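Local coordinates for FixG-related protein (Vibrio parahaemolyticus, PDB 2R39), which is of unknown function but, as a C-terminal Ig-like domain, belongs to a membrane protein that probably binds 4Fe-4S clusters and takes part in electron transport, at residues E48-V53 with K64-V69; Y35-I40 with I95-T100. One frame throughout, in Å; residues are numbered along the deposited sequence.

Interaction 1 of 2, residues E48-V53 with K64-V69; sequences EYNLDV and KQTIQV
The Y49 ring meets V69 at its edge. CG2 of V69 lies near the ring plane, 3.4 Å from CE2 of Y49, and the two side chains cross at about a right angle. I67 CD1 approaches the same ring edge. Further along, I67 CD1 lies 4.2 Å from L51 CD1. The strands 48-53 and 66-69 run antiparallel at the margin of one sheet of the Ig-like domain. Y49 and I67 form a hydrogen-bonded pair: Y49 N donates to I67 O and I67 N to Y49 O, each at 3.0 Å. L51 N donates to Q65 O at 2.7 Å. On the other sheet face, N50 and T66 lie side by side. T66 OG1 stands beside its own backbone N (chi1 -62°) and donates to N50 OD1 at 2.8 Å. This donor is tilted 30° from the amide carbonyl plane. T66 CG2 reaches the carboxylate of E48. A water bridges L51 O and Q65 NE2. Inward, L51 and I67 both touch L77 of the facing sheet. The contact thus has two characters: Y49, L51, I67 and V69 pack against the interior, while N50 and T66 pair on the more exposed face.

Interaction 2 of 2, residues Y35-I40 with I95-T100; sequences YTLKVI and IQFILT
Y35 OH is held between the CD1 methyl of I95, 3.5 Å away, and the backbone O of R113 on strand 106-115, to which it is hydrogen-bonded. This gives the buried hydroxyl a polar partner. The side chains of Y35 and I95 reach toward each other tip to tip, and I95 CD1 extends beyond CG1, anti to CA, to arrive at the hydroxyl. The main overlap is aromatic. F97 turns its edge to the face of Y35 in a T-shaped pair, with centroids 4.8 Å apart and planes at 69°. F97 CZ stands 3.5 Å above the Y35 plane, over the ring centre. CE2 of F97 comes down nearer the rim, 3.6 Å from Y35 CD1. The F97 ring is covered in turn on one face by L37. L37 CD2 makes a CH-pi contact, 4.2 Å from the centroid of the F97 ring and 14° off its normal. Strands 35-40 and 95-100 belong to different sheets of a beta sandwich, the Ig-like fold of this C-terminal domain. Their axes come no closer than 10.1 Å and run at 29° to each other, so the side chains bridge the gap between the sheets. V15 of strand 11-17 also touches both L37 and F97. Farther along, V39 and L99 meet tip to tip, with V39 CG1 at 3.6 Å from L99 CD1. CG2 of V39 also touches L99 CD1, so this one methyl meets both branches of the valine.

Interaction 1 joins neighbouring strands within one sheet. Interaction 2 spans the two sheets through the interior. Strands 47-54 and 92-101 lie side by side, so the contacts share a sheet: N50 O with T100 N and D52 O with I98 N are probable hydrogen bonds between them. Y49 also packs on L99, and L51 on L37, which ties the inner face of interaction 1 to the core of interaction 2. The chemistry follows place. Interaction 1 is partly buried and relies on backbone bonds, with polar side chains on its outer face. Interaction 2 is fully buried and rests on aromatic and aliphatic contacts. Along the chain, 48-53 and 64-69 both fall between 35-40 and 95-100.

Interaction 1 of 2, residues E48-V53 with K64-V69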
loop_
_atom_site.group_PDB
_atom_site.type_symbol
_atom_site.label_atom_id
_atom_site.label_comp_id
_atom_site.label_asym_id
_atom_site.label_seq_id
_atom_site.Cartn_x
_atom_site.Cartn_y
_atom_site.Cartn_z
ATOM N N GLU A 48 -10.309 -0.315 -12.749
ATOM C CA GLU A 48 -9.085 0.470 -12.498
ATOM C C GLU A 48 -9.077 0.935 -11.062
ATOM O O GLU A 48 -10.057 1.502 -10.586
ATOM C CB GLU A 48 -8.935 1.705 -13.431
ATOM C CG GLU A 48 -7.729 2.641 -13.027
ATOM C CD GLU A 48 -7.550 3.932 -13.864
ATOM O OE1 GLU A 48 -7.416 3.821 -15.090
ATOM O OE2 GLU A 48 -7.510 5.052 -13.272
ATOM N N TYR A 49 -7.964 0.705 -10.380
ATOM C CA TYR A 49 -7.821 1.090 -8.969
ATOM C C TYR A 49 -6.642 2.064 -8.793
ATOM O O TYR A 49 -5.665 1.989 -9.532
ATOM C CB TYR A 49 -7.643 -0.152 -8.070
ATOM C CG TYR A 49 -8.669 -1.262 -8.304
ATOM C CD1 TYR A 49 -10.026 -1.045 -8.098
ATOM C CD2 TYR A 49 -8.275 -2.531 -8.721
ATOM C CE1 TYR A 49 -10.971 -2.072 -8.304
ATOM C CE2 TYR A 49 -9.214 -3.564 -8.917
ATOM C CZ TYR A 49 -10.560 -3.322 -8.712
ATOM O OH TYR A 49 -11.499 -4.330 -8.925
ATOM N N ASN A 50 -6.760 2.995 -7.849
ATOM C CA ASN A 50 -5.607 3.766 -7.390
ATOM C C ASN A 50 -5.229 3.194 -6.027
ATOM O O ASN A 50 -6.109 2.794 -5.242
ATOM C CB ASN A 50 -5.932 5.245 -7.179
ATOM C CG ASN A 50 -5.940 6.090 -8.476
ATOM O OD1 ASN A 50 -5.355 5.752 -9.510
ATOM N ND2 ASN A 50 -6.586 7.249 -8.378
ATOM N N LEU A 51 -3.933 3.209 -5.738
ATOM C CA LEU A 51 -3.398 2.728 -4.473
ATOM C C LEU A 51 -2.669 3.881 -3.834
ATOM O O LEU A 51 -1.912 4.602 -4.496
ATOM C CB LEU A 51 -2.464 1.536 -4.670
ATOM C CG LEU A 51 -3.017 0.381 -5.523
ATOM C CD1 LEU A 51 -1.891 -0.510 -5.961
ATOM C CD2 LEU A 51 -4.108 -0.446 -4.792
ATOM N N ASP A 52 -2.914 4.051 -2.543
ATOM C CA ASP A 52 -2.402 5.187 -1.770
ATOM C C ASP A 52 -2.047 4.752 -0.372
ATOM O O ASP A 52 -2.361 3.646 0.013
ATOM C CB ASP A 52 -3.477 6.278 -1.697
ATOM C CG ASP A 52 -3.549 7.074 -2.964
ATOM O OD1 ASP A 52 -2.611 7.885 -3.189
ATOM O OD2 ASP A 52 -4.525 6.872 -3.735
ATOM N N VAL A 53 -1.382 5.628 0.376
ATOM C CA VAL A 53 -1.091 5.380 1.787
ATOM C C VAL A 53 -1.421 6.674 2.537
ATOM O O VAL A 53 -1.247 7.794 2.003
ATOM C CB VAL A 53 0.388 4.936 2.076
ATOM C CG1 VAL A 53 1.437 6.026 1.621
ATOM C CG2 VAL A 53 0.577 4.585 3.565
ATOM N N LYS A 64 3.620 0.104 -7.847
ATOM C CA LYS A 64 2.326 0.347 -8.503
ATOM C C LYS A 64 1.435 1.318 -7.753
ATOM O O LYS A 64 1.253 1.218 -6.535
ATOM C CB LYS A 64 1.545 -0.946 -8.759
ATOM C CG LYS A 64 1.999 -1.743 -9.936
ATOM C CD LYS A 64 1.735 -1.077 -11.298
ATOM C CE LYS A 64 2.154 -2.032 -12.391
ATOM N NZ LYS A 64 2.640 -1.404 -13.658
ATOM N N GLN A 65 0.878 2.255 -8.509
ATOM C CA GLN A 65 0.011 3.287 -7.985
ATOM C C GLN A 65 -1.402 3.199 -8.592
ATOM O O GLN A 65 -2.397 3.440 -7.911
ATOM C CB GLN A 65 0.618 4.664 -8.305
ATOM C CG GLN A 65 -0.143 5.790 -7.698
ATOM C CD GLN A 65 0.562 7.114 -7.812
ATOM O OE1 GLN A 65 0.588 7.741 -8.879
ATOM N NE2 GLN A 65 1.104 7.573 -6.693
ATOM N N THR A 66 -1.469 2.925 -9.888
ATOM C CA THR A 66 -2.725 2.843 -10.606
ATOM C C THR A 66 -2.642 1.564 -11.423
ATOM O O THR A 66 -1.650 1.347 -12.123
ATOM C CB THR A 66 -2.902 4.070 -11.547
ATOM O OG1 THR A 66 -2.947 5.270 -10.763
ATOM C CG2 THR A 66 -4.191 3.974 -12.338
ATOM N N ILE A 67 -3.679 0.737 -11.361
ATOM C CA ILE A 67 -3.662 -0.582 -12.012
ATOM C C ILE A 67 -4.970 -0.906 -12.728
ATOM O O ILE A 67 -6.026 -0.424 -12.327
ATOM C CB ILE A 67 -3.366 -1.724 -10.989
ATOM C CG1 ILE A 67 -4.262 -1.580 -9.747
ATOM C CG2 ILE A 67 -1.913 -1.706 -10.562
ATOM C CD1 ILE A 67 -4.155 -2.706 -8.748
ATOM N N GLN A 68 -4.884 -1.703 -13.797
ATOM C CA GLN A 68 -6.055 -2.285 -14.452
ATOM C C GLN A 68 -6.130 -3.771 -14.096
ATOM O O GLN A 68 -5.157 -4.513 -14.288
ATOM C CB GLN A 68 -5.960 -2.147 -15.983
ATOM C CG GLN A 68 -6.495 -0.849 -16.544
ATOM C CD GLN A 68 -6.489 -0.822 -18.058
ATOM O OE1 GLN A 68 -6.495 -1.874 -18.725
ATOM N NE2 GLN A 68 -6.491 0.381 -18.621
ATOM N N VAL A 69 -7.277 -4.203 -13.575
ATOM C CA VAL A 69 -7.440 -5.575 -13.079
ATOM C C VAL A 69 -8.590 -6.290 -13.795
ATOM O O VAL A 69 -9.696 -5.758 -13.887
ATOM C CB VAL A 69 -7.666 -5.591 -11.544
ATOM C CG1 VAL A 69 -7.598 -7.017 -10.983
ATOM C CG2 VAL A 69 -6.640 -4.711 -10.852
HETATM O O HOH W 1 0.370 6.048 -4.305
#

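Interaction 2 of 2, residues Y35-I40 with I95-T100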
loop_
_atom_site.group_PDB
_atom_site.type_symbol
_atom_site.label_atom_id
_atom_site.label_comp_id
_atom_site.label_asym_id
_atom_site.label_seq_id
_atom_site.Cartn_x
_atom_site.Cartn_y
_atom_site.Cartn_z
ATOM N N TYR A 35 6.453 -3.969 1.500
ATOM C CA TYR A 35 5.090 -4.481 1.596
ATOM C C TYR A 35 4.733 -5.280 0.349
ATOM O O TYR A 35 5.310 -5.063 -0.722
ATOM C CB TYR A 35 4.085 -3.324 1.699
ATOM C CG TYR A 35 4.385 -2.327 2.796
ATOM C CD1 TYR A 35 3.839 -2.476 4.066
ATOM C CD2 TYR A 35 5.229 -1.235 2.561
ATOM C CE1 TYR A 35 4.121 -1.546 5.089
ATOM C CE2 TYR A 35 5.521 -0.317 3.571
ATOM C CZ TYR A 35 4.966 -0.478 4.827
ATOM O OH TYR A 35 5.244 0.440 5.815
ATOM N N THR A 36 3.760 -6.177 0.484
ATOM C CA THR A 36 3.087 -6.748 -0.682
ATOM C C THR A 36 1.581 -6.530 -0.571
ATOM O O THR A 36 0.949 -6.938 0.414
ATOM C CB THR A 36 3.414 -8.239 -0.851
ATOM O OG1 THR A 36 4.835 -8.394 -0.909
ATOM C CG2 THR A 36 2.798 -8.790 -2.138
ATOM N N LEU A 37 1.020 -5.852 -1.565
ATOM C CA LEU A 37 -0.428 -5.699 -1.664
ATOM C C LEU A 37 -1.016 -6.839 -2.499
ATOM O O LEU A 37 -0.489 -7.160 -3.548
ATOM C CB LEU A 37 -0.802 -4.345 -2.289
ATOM C CG LEU A 37 -0.191 -3.043 -1.756
ATOM C CD1 LEU A 37 -0.877 -1.812 -2.391
ATOM C CD2 LEU A 37 -0.240 -2.943 -0.265
ATOM N N LYS A 38 -2.094 -7.449 -2.017
ATOM C CA LYS A 38 -2.866 -8.412 -2.806
ATOM C C LYS A 38 -4.206 -7.781 -3.158
ATOM O O LYS A 38 -4.952 -7.368 -2.275
ATOM C CB LYS A 38 -3.085 -9.704 -2.014
ATOM C CG LYS A 38 -3.943 -10.756 -2.730
ATOM C CD LYS A 38 -4.129 -12.025 -1.884
ATOM C CE LYS A 38 -2.837 -12.833 -1.781
ATOM N NZ LYS A 38 -2.978 -14.126 -1.015
ATOM N N VAL A 39 -4.498 -7.690 -4.449
ATOM C CA VAL A 39 -5.700 -7.018 -4.913
ATOM C C VAL A 39 -6.539 -7.976 -5.750
ATOM O O VAL A 39 -6.018 -8.681 -6.604
ATOM C CB VAL A 39 -5.347 -5.751 -5.748
ATOM C CG1 VAL A 39 -6.575 -5.197 -6.453
ATOM C CG2 VAL A 39 -4.689 -4.674 -4.877
ATOM N N ILE A 40 -7.841 -8.000 -5.504
ATOM C CA ILE A 40 -8.724 -8.803 -6.345
ATOM C C ILE A 40 -9.898 -8.002 -6.911
ATOM O O ILE A 40 -10.509 -7.192 -6.209
ATOM C CB ILE A 40 -9.191 -10.119 -5.653
ATOM C CG1 ILE A 40 -10.189 -10.857 -6.554
ATOM C CG2 ILE A 40 -9.775 -9.875 -4.278
ATOM C CD1 ILE A 40 -10.299 -12.283 -6.246
ATOM N N ILE A 95 -0.298 3.481 9.583
ATOM C CA ILE A 95 -0.616 3.907 8.237
ATOM C C ILE A 95 -1.798 3.078 7.753
ATOM O O ILE A 95 -2.134 2.064 8.365
ATOM C CB ILE A 95 0.615 3.753 7.268
ATOM C CG1 ILE A 95 1.096 2.286 7.226
ATOM C CG2 ILE A 95 1.801 4.695 7.727
ATOM C CD1 ILE A 95 2.112 1.930 6.084
ATOM N N GLN A 96 -2.418 3.511 6.661
ATOM C CA GLN A 96 -3.431 2.720 5.993
ATOM C C GLN A 96 -3.107 2.757 4.538
ATOM O O GLN A 96 -2.841 3.841 3.993
ATOM C CB GLN A 96 -4.787 3.396 6.085
ATOM C CG GLN A 96 -5.622 3.071 7.274
ATOM C CD GLN A 96 -6.944 3.776 7.137
ATOM O OE1 GLN A 96 -7.055 4.750 6.370
ATOM N NE2 GLN A 96 -7.951 3.285 7.827
ATOM N N PHE A 97 -3.153 1.590 3.905
ATOM C CA PHE A 97 -3.174 1.509 2.464
ATOM C C PHE A 97 -4.619 1.583 1.983
ATOM O O PHE A 97 -5.550 1.031 2.621
ATOM C CB PHE A 97 -2.514 0.227 2.008
ATOM C CG PHE A 97 -1.024 0.211 2.232
ATOM C CD1 PHE A 97 -0.173 0.864 1.353
ATOM C CD2 PHE A 97 -0.480 -0.472 3.318
ATOM C CE1 PHE A 97 1.206 0.847 1.546
ATOM C CE2 PHE A 97 0.897 -0.494 3.517
ATOM C CZ PHE A 97 1.735 0.172 2.630
ATOM N N ILE A 98 -4.821 2.298 0.883
ATOM C CA ILE A 98 -6.162 2.562 0.440
ATOM C C ILE A 98 -6.265 2.177 -1.013
ATOM O O ILE A 98 -5.459 2.631 -1.834
ATOM C CB ILE A 98 -6.540 4.030 0.694
ATOM C CG1 ILE A 98 -6.463 4.319 2.214
ATOM C CG2 ILE A 98 -7.947 4.356 0.109
ATOM C CD1 ILE A 98 -6.090 5.737 2.538
ATOM N N LEU A 99 -7.227 1.308 -1.315
ATOM C CA LEU A 99 -7.537 1.002 -2.704
ATOM C C LEU A 99 -8.773 1.827 -3.068
ATOM O O LEU A 99 -9.791 1.769 -2.382
ATOM C CB LEU A 99 -7.799 -0.510 -2.893
ATOM C CG LEU A 99 -8.243 -0.903 -4.311
ATOM C CD1 LEU A 99 -7.824 -2.324 -4.634
ATOM C CD2 LEU A 99 -9.741 -0.741 -4.487
ATOM N N THR A 100 -8.662 2.614 -4.121
ATOM C CA THR A 100 -9.779 3.399 -4.606
ATOM C C THR A 100 -10.213 2.864 -5.968
ATOM O O THR A 100 -9.418 2.832 -6.900
ATOM C CB THR A 100 -9.399 4.889 -4.727
ATOM O OG1 THR A 100 -8.998 5.370 -3.437
ATOM C CG2 THR A 100 -10.599 5.719 -5.227
#